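Local coordinates for penicillin-binding protein 2B (Streptococcus pneumoniae, PDB 2WAE) that probably forms peptide cross-links between neighbouring glycan strands of peptidoglycan as a transpeptidase of the elongation machinery, and is a target of beta-lactam antibiotics, at residues A[412-417]-A[458-463]; A[388-393]-A[438-443]; A[128-133]-A[155-160]. All coordinates share one frame; numbering follows the deposited sequence.

Interaction 1 of 3, residues A[412-417]-A[458-463]; sequences PIVFQG and QTYQPN. Unlike the reference sequence in segment 412-417: Pro412 (reference Ser).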
loop_
_atom_site.group_PDB
_atom_site.type_symbol
_atom_site.label_atom_id
_atom_site.label_comp_id
_atom_site.label_asym_id
_atom_site.label_seq_id
_atom_site.Cartn_x
_atom_site.Cartn_y
_atom_site.Cartn_z
ATOM N N PRO A 412 12.443 9.158 40.363
ATOM C CA PRO A 412 12.396 7.785 39.881
ATOM C C PRO A 412 11.036 7.188 40.258
ATOM O O PRO A 412 10.515 7.467 41.336
ATOM C CB PRO A 412 13.533 7.106 40.661
ATOM C CG PRO A 412 14.375 8.238 41.209
ATOM C CD PRO A 412 13.415 9.340 41.458
ATOM N N ILE A 413 10.460 6.384 39.377
ATOM C CA ILE A 413 9.183 5.747 39.670
ATOM C C ILE A 413 9.365 4.318 40.209
ATOM O O ILE A 413 9.842 3.439 39.496
ATOM C CB ILE A 413 8.259 5.757 38.437
ATOM C CG1 ILE A 413 8.145 7.179 37.886
ATOM C CG2 ILE A 413 6.893 5.241 38.810
ATOM C CD1 ILE A 413 7.457 8.139 38.840
ATOM N N VAL A 414 8.992 4.099 41.467
ATOM C CA VAL A 414 9.217 2.825 42.141
ATOM C C VAL A 414 7.902 2.137 42.524
ATOM O O VAL A 414 7.252 2.541 43.485
ATOM C CB VAL A 414 10.040 3.032 43.450
ATOM C CG1 VAL A 414 10.288 1.714 44.162
ATOM C CG2 VAL A 414 11.352 3.743 43.162
ATOM N N PHE A 415 7.523 1.099 41.783
ATOM C CA PHE A 415 6.368 0.254 42.107
ATOM C C PHE A 415 6.878 -0.966 42.865
ATOM O O PHE A 415 7.996 -1.418 42.645
ATOM C CB PHE A 415 5.673 -0.248 40.838
ATOM C CG PHE A 415 5.135 0.847 39.964
ATOM C CD1 PHE A 415 4.166 1.717 40.442
ATOM C CD2 PHE A 415 5.587 1.007 38.673
ATOM C CE1 PHE A 415 3.654 2.725 39.664
ATOM C CE2 PHE A 415 5.077 2.032 37.878
ATOM C CZ PHE A 415 4.119 2.896 38.379
ATOM N N GLN A 416 6.057 -1.518 43.745
ATOM C CA GLN A 416 6.439 -2.711 44.473
ATOM C C GLN A 416 6.611 -3.936 43.574
ATOM O O GLN A 416 5.799 -4.190 42.690
ATOM C CB GLN A 416 5.404 -2.994 45.543
ATOM C CG GLN A 416 5.888 -4.016 46.509
ATOM C CD GLN A 416 6.905 -3.462 47.479
ATOM O OE1 GLN A 416 6.874 -2.279 47.825
ATOM N NE2 GLN A 416 7.803 -4.326 47.941
ATOM N N GLY A 417 7.675 -4.696 43.804
ATOM C CA GLY A 417 7.958 -5.889 43.010
ATOM C C GLY A 417 8.364 -5.585 41.579
ATOM O O GLY A 417 7.977 -6.298 40.652
ATOM N N GLN A 458 -5.133 6.181 40.038
ATOM C CA GLN A 458 -4.235 6.189 41.188
ATOM C C GLN A 458 -3.281 7.372 41.180
ATOM O O GLN A 458 -2.902 7.878 40.126
ATOM C CB GLN A 458 -3.477 4.868 41.262
ATOM C CG GLN A 458 -4.433 3.695 41.297
ATOM C CD GLN A 458 -3.750 2.391 41.590
ATOM O OE1 GLN A 458 -3.115 2.229 42.634
ATOM N NE2 GLN A 458 -3.875 1.441 40.667
ATOM N N THR A 459 -2.926 7.831 42.369
ATOM C CA THR A 459 -1.891 8.838 42.525
ATOM C C THR A 459 -0.617 8.095 42.915
ATOM O O THR A 459 -0.644 7.232 43.785
ATOM C CB THR A 459 -2.241 9.811 43.681
ATOM O OG1 THR A 459 -3.616 10.197 43.583
ATOM C CG2 THR A 459 -1.353 11.056 43.641
ATOM N N TYR A 460 0.501 8.435 42.291
ATOM C CA TYR A 460 1.771 7.813 42.624
ATOM C C TYR A 460 2.250 8.142 44.039
ATOM O O TYR A 460 2.256 9.298 44.461
ATOM C CB TYR A 460 2.839 8.252 41.629
ATOM C CG TYR A 460 4.217 7.757 42.003
ATOM C CD1 TYR A 460 4.529 6.404 41.923
ATOM C CD2 TYR A 460 5.199 8.628 42.456
ATOM C CE1 TYR A 460 5.781 5.933 42.276
ATOM C CE2 TYR A 460 6.459 8.159 42.823
ATOM C CZ TYR A 460 6.749 6.810 42.714
ATOM O OH TYR A 460 7.997 6.321 43.051
ATOM N N GLN A 461 2.644 7.113 44.780
ATOM C CA GLN A 461 3.388 7.305 46.018
ATOM C C GLN A 461 4.500 6.279 45.931
ATOM O O GLN A 461 4.287 5.166 45.459
ATOM C CB GLN A 461 2.534 7.041 47.268
ATOM C CG GLN A 461 1.252 7.869 47.382
ATOM C CD GLN A 461 1.488 9.314 47.825
ATOM O OE1 GLN A 461 2.522 9.642 48.414
ATOM N NE2 GLN A 461 0.515 10.183 47.548
ATOM N N PRO A 462 5.701 6.643 46.385
ATOM C CA PRO A 462 6.793 5.714 46.141
ATOM C C PRO A 462 6.555 4.413 46.902
ATOM O O PRO A 462 6.040 4.448 48.020
ATOM C CB PRO A 462 8.016 6.468 46.680
ATOM C CG PRO A 462 7.588 7.891 46.830
ATOM C CD PRO A 462 6.130 7.843 47.120
ATOM N N ASN A 463 6.915 3.287 46.288
ATOM C CA ASN A 463 6.794 1.957 46.890
ATOM C C ASN A 463 5.361 1.421 46.969
ATOM O O ASN A 463 5.060 0.480 47.700
ATOM C CB ASN A 463 7.435 1.932 48.283
ATOM C CG ASN A 463 8.807 2.577 48.314
ATOM O OD1 ASN A 463 9.579 2.488 47.358
ATOM N ND2 ASN A 463 9.117 3.221 49.428
#

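Interaction 2 of 3, residues A[388-393]-A[438-443]; sequences VKAATI and EALEYS. Unlike the reference sequence in segment 438-443: Glu438 (reference Gln).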
loop_
_atom_site.group_PDB
_atom_site.type_symbol
_atom_site.label_atom_id
_atom_site.label_comp_id
_atom_site.label_asym_id
_atom_site.label_seq_id
_atom_site.Cartn_x
_atom_site.Cartn_y
_atom_site.Cartn_z
ATOM N N VAL A 388 6.262 9.418 21.225
ATOM C CA VAL A 388 4.833 9.361 21.500
ATOM C C VAL A 388 4.444 10.078 22.790
ATOM O O VAL A 388 3.270 10.158 23.106
ATOM C CB VAL A 388 4.322 7.911 21.592
ATOM C CG1 VAL A 388 4.674 7.125 20.332
ATOM C CG2 VAL A 388 4.886 7.242 22.840
ATOM N N LYS A 389 5.404 10.586 23.552
ATOM C CA LYS A 389 5.070 11.305 24.784
ATOM C C LYS A 389 3.940 12.350 24.683
ATOM O O LYS A 389 3.191 12.526 25.641
ATOM C CB LYS A 389 6.322 11.929 25.396
ATOM C CG LYS A 389 6.886 11.136 26.554
ATOM C CD LYS A 389 8.173 10.427 26.239
ATOM C CE LYS A 389 8.755 9.873 27.524
ATOM N NZ LYS A 389 10.155 9.352 27.431
ATOM N N ALA A 390 3.811 13.032 23.541
ATOM C CA ALA A 390 2.710 13.968 23.296
ATOM C C ALA A 390 1.324 13.335 23.381
ATOM O O ALA A 390 0.376 13.945 23.878
ATOM C CB ALA A 390 2.872 14.632 21.946
ATOM N N ALA A 391 1.194 12.119 22.864
ATOM C CA ALA A 391 -0.081 11.419 22.882
ATOM C C ALA A 391 -0.467 10.957 24.284
ATOM O O ALA A 391 -1.646 10.803 24.575
ATOM C CB ALA A 391 -0.057 10.217 21.921
ATOM N N THR A 392 0.518 10.691 25.135
ATOM C CA THR A 392 0.266 10.211 26.496
ATOM C C THR A 392 -0.171 11.369 27.386
ATOM O O THR A 392 -1.124 11.240 28.142
ATOM C CB THR A 392 1.515 9.558 27.158
ATOM O OG1 THR A 392 2.022 8.502 26.340
ATOM C CG2 THR A 392 1.154 8.964 28.518
ATOM N N ILE A 393 0.545 12.487 27.315
ATOM C CA ILE A 393 0.118 13.728 27.936
ATOM C C ILE A 393 -1.277 14.124 27.448
ATOM O O ILE A 393 -2.105 14.545 28.257
ATOM C CB ILE A 393 1.158 14.851 27.687
ATOM C CG1 ILE A 393 2.476 14.487 28.382
ATOM C CG2 ILE A 393 0.670 16.192 28.226
ATOM C CD1 ILE A 393 3.641 15.402 28.041
ATOM N N GLU A 438 8.275 21.176 29.683
ATOM C CA GLU A 438 9.557 20.617 30.070
ATOM C C GLU A 438 9.578 19.096 29.960
ATOM O O GLU A 438 10.605 18.533 29.603
ATOM C CB GLU A 438 9.966 21.098 31.467
ATOM C CG GLU A 438 10.159 22.614 31.522
ATOM C CD GLU A 438 10.249 23.168 32.934
ATOM O OE1 GLU A 438 9.592 22.627 33.855
ATOM O OE2 GLU A 438 10.990 24.158 33.125
ATOM N N ALA A 439 8.463 18.426 30.234
ATOM C CA ALA A 439 8.432 16.976 30.125
ATOM C C ALA A 439 8.724 16.501 28.707
ATOM O O ALA A 439 9.389 15.486 28.518
ATOM C CB ALA A 439 7.098 16.419 30.602
ATOM N N LEU A 440 8.223 17.219 27.706
ATOM C CA LEU A 440 8.550 16.903 26.311
ATOM C C LEU A 440 9.996 17.277 25.990
ATOM O O LEU A 440 10.713 16.502 25.368
ATOM C CB LEU A 440 7.596 17.619 25.345
ATOM C CG LEU A 440 6.119 17.240 25.483
ATOM C CD1 LEU A 440 5.270 18.195 24.663
ATOM C CD2 LEU A 440 5.910 15.787 25.057
ATOM N N GLU A 441 10.407 18.468 26.409
ATOM C CA GLU A 441 11.757 18.983 26.170
ATOM C C GLU A 441 12.859 18.094 26.737
ATOM O O GLU A 441 13.852 17.851 26.055
ATOM C CB GLU A 441 11.908 20.391 26.769
ATOM C CG GLU A 441 13.271 21.045 26.519
ATOM C CD GLU A 441 13.472 22.378 27.238
ATOM O OE1 GLU A 441 12.591 22.818 28.007
ATOM O OE2 GLU A 441 14.539 23.005 27.048
ATOM N N TYR A 442 12.710 17.644 27.984
ATOM C CA TYR A 442 13.691 16.744 28.605
ATOM C C TYR A 442 13.399 15.263 28.352
ATOM O O TYR A 442 14.147 14.395 28.803
ATOM C CB TYR A 442 13.786 16.949 30.114
ATOM C CG TYR A 442 13.889 18.377 30.567
ATOM C CD1 TYR A 442 14.434 19.349 29.741
ATOM C CD2 TYR A 442 13.461 18.748 31.838
ATOM C CE1 TYR A 442 14.539 20.666 30.148
ATOM C CE2 TYR A 442 13.571 20.055 32.266
ATOM C CZ TYR A 442 14.106 21.011 31.412
ATOM O OH TYR A 442 14.210 22.313 31.837
ATOM N N SER A 443 12.300 14.988 27.664
ATOM C CA SER A 443 11.813 13.621 27.445
ATOM C C SER A 443 11.698 12.810 28.744
ATOM O O SER A 443 12.352 11.780 28.929
ATOM C CB SER A 443 12.663 12.893 26.401
ATOM O OG SER A 443 11.965 11.761 25.910
#

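Interaction 3 of 3, residues A[128-133]-A[155-160]; sequences KKTVEA and NAVDSV. Unlike the reference sequence in segment 128-133: Thr130 (reference Ile).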
loop_
_atom_site.group_PDB
_atom_site.type_symbol
_atom_site.label_atom_id
_atom_site.label_comp_id
_atom_site.label_asym_id
_atom_site.label_seq_id
_atom_site.Cartn_x
_atom_site.Cartn_y
_atom_site.Cartn_z
ATOM N N LYS A 128 -21.268 -39.332 -26.189
ATOM C CA LYS A 128 -22.444 -40.197 -26.083
ATOM C C LYS A 128 -22.099 -41.527 -25.414
ATOM O O LYS A 128 -22.968 -42.197 -24.857
ATOM C CB LYS A 128 -23.050 -40.441 -27.471
ATOM C CG LYS A 128 -24.196 -41.440 -27.502
ATOM C CD LYS A 128 -25.447 -40.900 -26.824
ATOM C CE LYS A 128 -26.488 -41.997 -26.646
ATOM N NZ LYS A 128 -27.820 -41.423 -26.339
ATOM N N LYS A 129 -20.823 -41.896 -25.466
ATOM C CA LYS A 129 -20.354 -43.152 -24.893
ATOM C C LYS A 129 -19.941 -43.018 -23.425
ATOM O O LYS A 129 -20.136 -43.940 -22.639
ATOM C CB LYS A 129 -19.202 -43.720 -25.731
ATOM C CG LYS A 129 -18.989 -45.224 -25.583
ATOM C CD LYS A 129 -17.804 -45.704 -26.409
ATOM C CE LYS A 129 -16.554 -44.889 -26.098
ATOM N NZ LYS A 129 -15.404 -45.260 -26.966
ATOM N N THR A 130 -19.373 -41.875 -23.049
ATOM C CA THR A 130 -18.896 -41.672 -21.680
ATOM C C THR A 130 -20.032 -41.439 -20.699
ATOM O O THR A 130 -19.908 -41.750 -19.514
ATOM C CB THR A 130 -17.937 -40.480 -21.568
ATOM O OG1 THR A 130 -18.465 -39.382 -22.319
ATOM C CG2 THR A 130 -16.556 -40.840 -22.093
ATOM N N VAL A 131 -21.128 -40.873 -21.190
ATOM C CA VAL A 131 -22.328 -40.715 -20.376
ATOM C C VAL A 131 -23.171 -41.998 -20.370
ATOM O O VAL A 131 -23.993 -42.220 -19.477
ATOM C CB VAL A 131 -23.161 -39.498 -20.826
ATOM C CG1 VAL A 131 -23.762 -39.728 -22.209
ATOM C CG2 VAL A 131 -24.241 -39.186 -19.801
ATOM N N GLU A 132 -22.950 -42.845 -21.372
ATOM C CA GLU A 132 -23.601 -44.147 -21.463
ATOM C C GLU A 132 -23.282 -45.017 -20.246
ATOM O O GLU A 132 -24.110 -45.825 -19.824
ATOM C CB GLU A 132 -23.165 -44.858 -22.748
ATOM C CG GLU A 132 -23.772 -46.238 -22.960
ATOM C CD GLU A 132 -25.057 -46.193 -23.764
ATOM O OE1 GLU A 132 -25.238 -45.222 -24.535
ATOM O OE2 GLU A 132 -25.873 -47.131 -23.628
ATOM N N ALA A 133 -22.082 -44.858 -19.691
ATOM C CA ALA A 133 -21.673 -45.633 -18.519
ATOM C C ALA A 133 -21.655 -44.789 -17.243
ATOM O O ALA A 133 -20.594 -44.506 -16.685
ATOM C CB ALA A 133 -20.318 -46.295 -18.756
ATOM N N ASN A 155 -21.132 -32.116 -16.365
ATOM C CA ASN A 155 -20.264 -32.171 -15.192
ATOM C C ASN A 155 -20.053 -33.567 -14.620
ATOM O O ASN A 155 -18.968 -33.889 -14.140
ATOM C CB ASN A 155 -20.776 -31.239 -14.097
ATOM C CG ASN A 155 -20.430 -29.792 -14.362
ATOM O OD1 ASN A 155 -20.180 -29.396 -15.502
ATOM N ND2 ASN A 155 -20.409 -28.992 -13.304
ATOM N N ALA A 156 -21.093 -34.392 -14.662
ATOM C CA ALA A 156 -20.977 -35.759 -14.170
ATOM C C ALA A 156 -20.154 -36.610 -15.136
ATOM O O ALA A 156 -19.413 -37.499 -14.718
ATOM C CB ALA A 156 -22.354 -36.368 -13.926
ATOM N N VAL A 157 -20.273 -36.328 -16.429
ATOM C CA VAL A 157 -19.443 -37.005 -17.421
ATOM C C VAL A 157 -18.018 -36.458 -17.388
ATOM O O VAL A 157 -17.112 -37.036 -17.986
ATOM C CB VAL A 157 -20.038 -36.917 -18.847
ATOM C CG1 VAL A 157 -19.910 -35.511 -19.410
ATOM C CG2 VAL A 157 -19.371 -37.928 -19.773
ATOM N N ASP A 158 -17.826 -35.349 -16.677
ATOM C CA ASP A 158 -16.511 -34.725 -16.532
ATOM C C ASP A 158 -15.715 -35.335 -15.388
ATOM O O ASP A 158 -14.510 -35.118 -15.274
ATOM C CB ASP A 158 -16.640 -33.219 -16.296
ATOM C CG ASP A 158 -16.439 -32.407 -17.560
ATOM O OD1 ASP A 158 -15.767 -31.358 -17.484
ATOM O OD2 ASP A 158 -16.945 -32.811 -18.629
ATOM N N SER A 159 -16.395 -36.087 -14.532
ATOM C CA SER A 159 -15.712 -36.772 -13.447
ATOM C C SER A 159 -15.558 -38.259 -13.756
ATOM O O SER A 159 -15.057 -39.020 -12.927
ATOM C CB SER A 159 -16.456 -36.552 -12.130
ATOM O OG SER A 159 -16.678 -35.169 -11.916
ATOM N N VAL A 160 -15.973 -38.656 -14.958
ATOM C CA VAL A 160 -15.931 -40.057 -15.381
ATOM C C VAL A 160 -14.640 -40.516 -16.079
ATOM O O VAL A 160 -14.307 -41.702 -16.025
ATOM C CB VAL A 160 -17.192 -40.471 -16.194
ATOM C CG1 VAL A 160 -17.103 -39.998 -17.636
ATOM C CG2 VAL A 160 -17.396 -41.981 -16.151
#

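Interaction 1 of 3, residues A[412-417]-A[458-463]
Tyr460 and Asn463 join Val414 and Ile413 in a loop-against-loop contact on the outer part of the transpeptidase domain, where the loop between strands 408-410 and 432-434 meets the one leading from helix 445-455 to helix 471-485. Neither segment is regular, yet two hydrogen bonds to successive polar groups of Val414 tie them together. The backbone N of Val414 gives its hydrogen to Tyr460 OH at 2.9 Å, nearly straight at 169°. Val414 O takes the hydrogen of Asn463 N, also at 2.9 Å but more bent, at 144°. Tyrosine suits its place because it combines a long reach with a polar end: CG lies anti to the backbone N (chi1 174°), which carries the ring to the facing chain. There Ile413 CD1 sits 4.1 Å from the ring centroid, over one face in a CH-pi contact, while Ile413 CG2 approaches Tyr460 CE1 to 3.7 Å. Pro462 N lies above the opposite face near the rim, so the ring is held between its own loop and the isoleucine.

Both loops belong to the penicillin-binding transpeptidase fold and rest on its helix 445-455, which meets Ile413 through Val449 and Tyr460 through Leu453. Phe415 continues the apolar face turned to this helix: its CE1 comes to 4.4 Å from Tyr460 CD1, at the edge of the tyrosine ring, and its own ring packs edge-to-face with Phe509. The side with Val414 and Asn463 is more exposed. These two lie alongside each other, pointing the same way, with Val414 CG1 3.4 Å from Asn463 OD1. Asn463 has positive phi, a conformation asparagine tolerates better than most residues, and just beyond it a backbone bond between Gln416 and Met464 extends the pairing.

Interaction 2 of 3, residues A[388-393]-A[438-443]
Lys389 leaves its helix with unusual torsions, chi1 at -101° and chi2 at 108°, both away from staggered values; beyond this bend the chain runs extended and takes NZ to Ser443. The serine answers with OG anti to its backbone N (chi1 -162°), and Lys389 NZ reaches Ser443 OG in a weak hydrogen bond of 3.4 Å. The same bend places NZ where it bonds Ser386 OG and Asn445 OD1 as well.

Away from NZ the contact is mainly apolar. Leu440 CD2 projects from helix 436-441 between three residues of the facing helix, touching Lys389 CB and Ala390 N and lying 3.8 Å from Ile393 CD1. Alanine at 390 leaves room for that methyl. Ile393, crossing the leucine at a slant, reaches over with CD1 and comes within 4.4 Å of Ala439 CB, whose small size lets it do so. All six touching residues are buried, and Leu584 of helix 578-593 further covers both Ala390 and Leu440.

Ser443 follows the end of helix 436-441 with positive phi, as the C-prime residue of a Schellman motif: Ser444 N bonds Ala439 O, and Ser443 N makes a weak 3.2 Å bond to Leu440 O. That turn of the backbone presents the hydroxyl at the active site, where it hydrogen-bonds Lys615 NZ more firmly than Lys389 NZ.

The residues match the motifs of this family: SxxK with the acyl-ester serine Ser386 and Lys389, SxN with Ser443 and Asn445, and the KTG motif beginning at Lys615. Two serine hydroxyls thus lie within bonding distance of the nitrogen of Lys389, and Lys615 NZ bonds the hydroxyl of Ser443, a network consistent with proton shuttling during acylation as proposed for related penicillin-binding proteins.

Interaction 3 of 3, residues A[128-133]-A[155-160]
Thr130 and Val157 meet almost at a right angle in the N-terminal part of the protein, within the family region called the penicillin-binding protein dimerisation domain, where the chain near the ends of two short helices, 124-130 and 152-156, packs side against side. The connecting residues 136-149 are not modelled, probably because they are mobile, so this small contact brings together the two sides of that gap.

Its tight part is one methyl. With CG1 of Val157 between the backbone N and the carbonyl carbon (chi1 72°), CG2 lies anti to the backbone N and is directed at the facing segment. Val157 CG2 is modelled 3.4 Å from Thr130 CB and 3.1 Å from Thr130 OG1, both so short that the exact placing is doubtful. The valine is buried, and Leu121 covers it as well as Thr130, which also touches Tyr120. Threonine fits because its hydroxyl can turn back on its own helix, bonding Ile126 O with Tyr127 O as a second or alternative acceptor, and leave its carbons for apolar packing. Val131 adds its CB, 4.2 Å from Val157 CG2, where the two backbones come nearest.

The other side is looser. Ala133, exposed to solvent, offers little beyond its carbonyl, and Val160 is only partly covered, with Leu134 beside it. A branched residue here spreads one methyl to each of two neighbours: Val160 CG1 lies 3.8 Å from Thr130 O, whereas Val160 CG2 stays 4.1 Å from Ala133 O.

How the interactions relate
Interactions 1 and 2 share the transpeptidase domain, and their segments alternate along the chain. Their centres lie 20 Å apart and their nearest atoms about 11 Å, without touching, but helix 445-455 joins them: adjacent residues meet each contact, Val448 packing on Lys389 and Ile393, and Val449 on Ile413. Interaction 2 belongs to the active site, the side chain of Lys389 being about 3 Å from that of Ser386, while interaction 1 joins two loops farther out on the same domain. Interaction 3 is remote, its centre 75 Å from that of interaction 2 and 79 Å from that of interaction 1, in the N-terminal region of this elongated molecule.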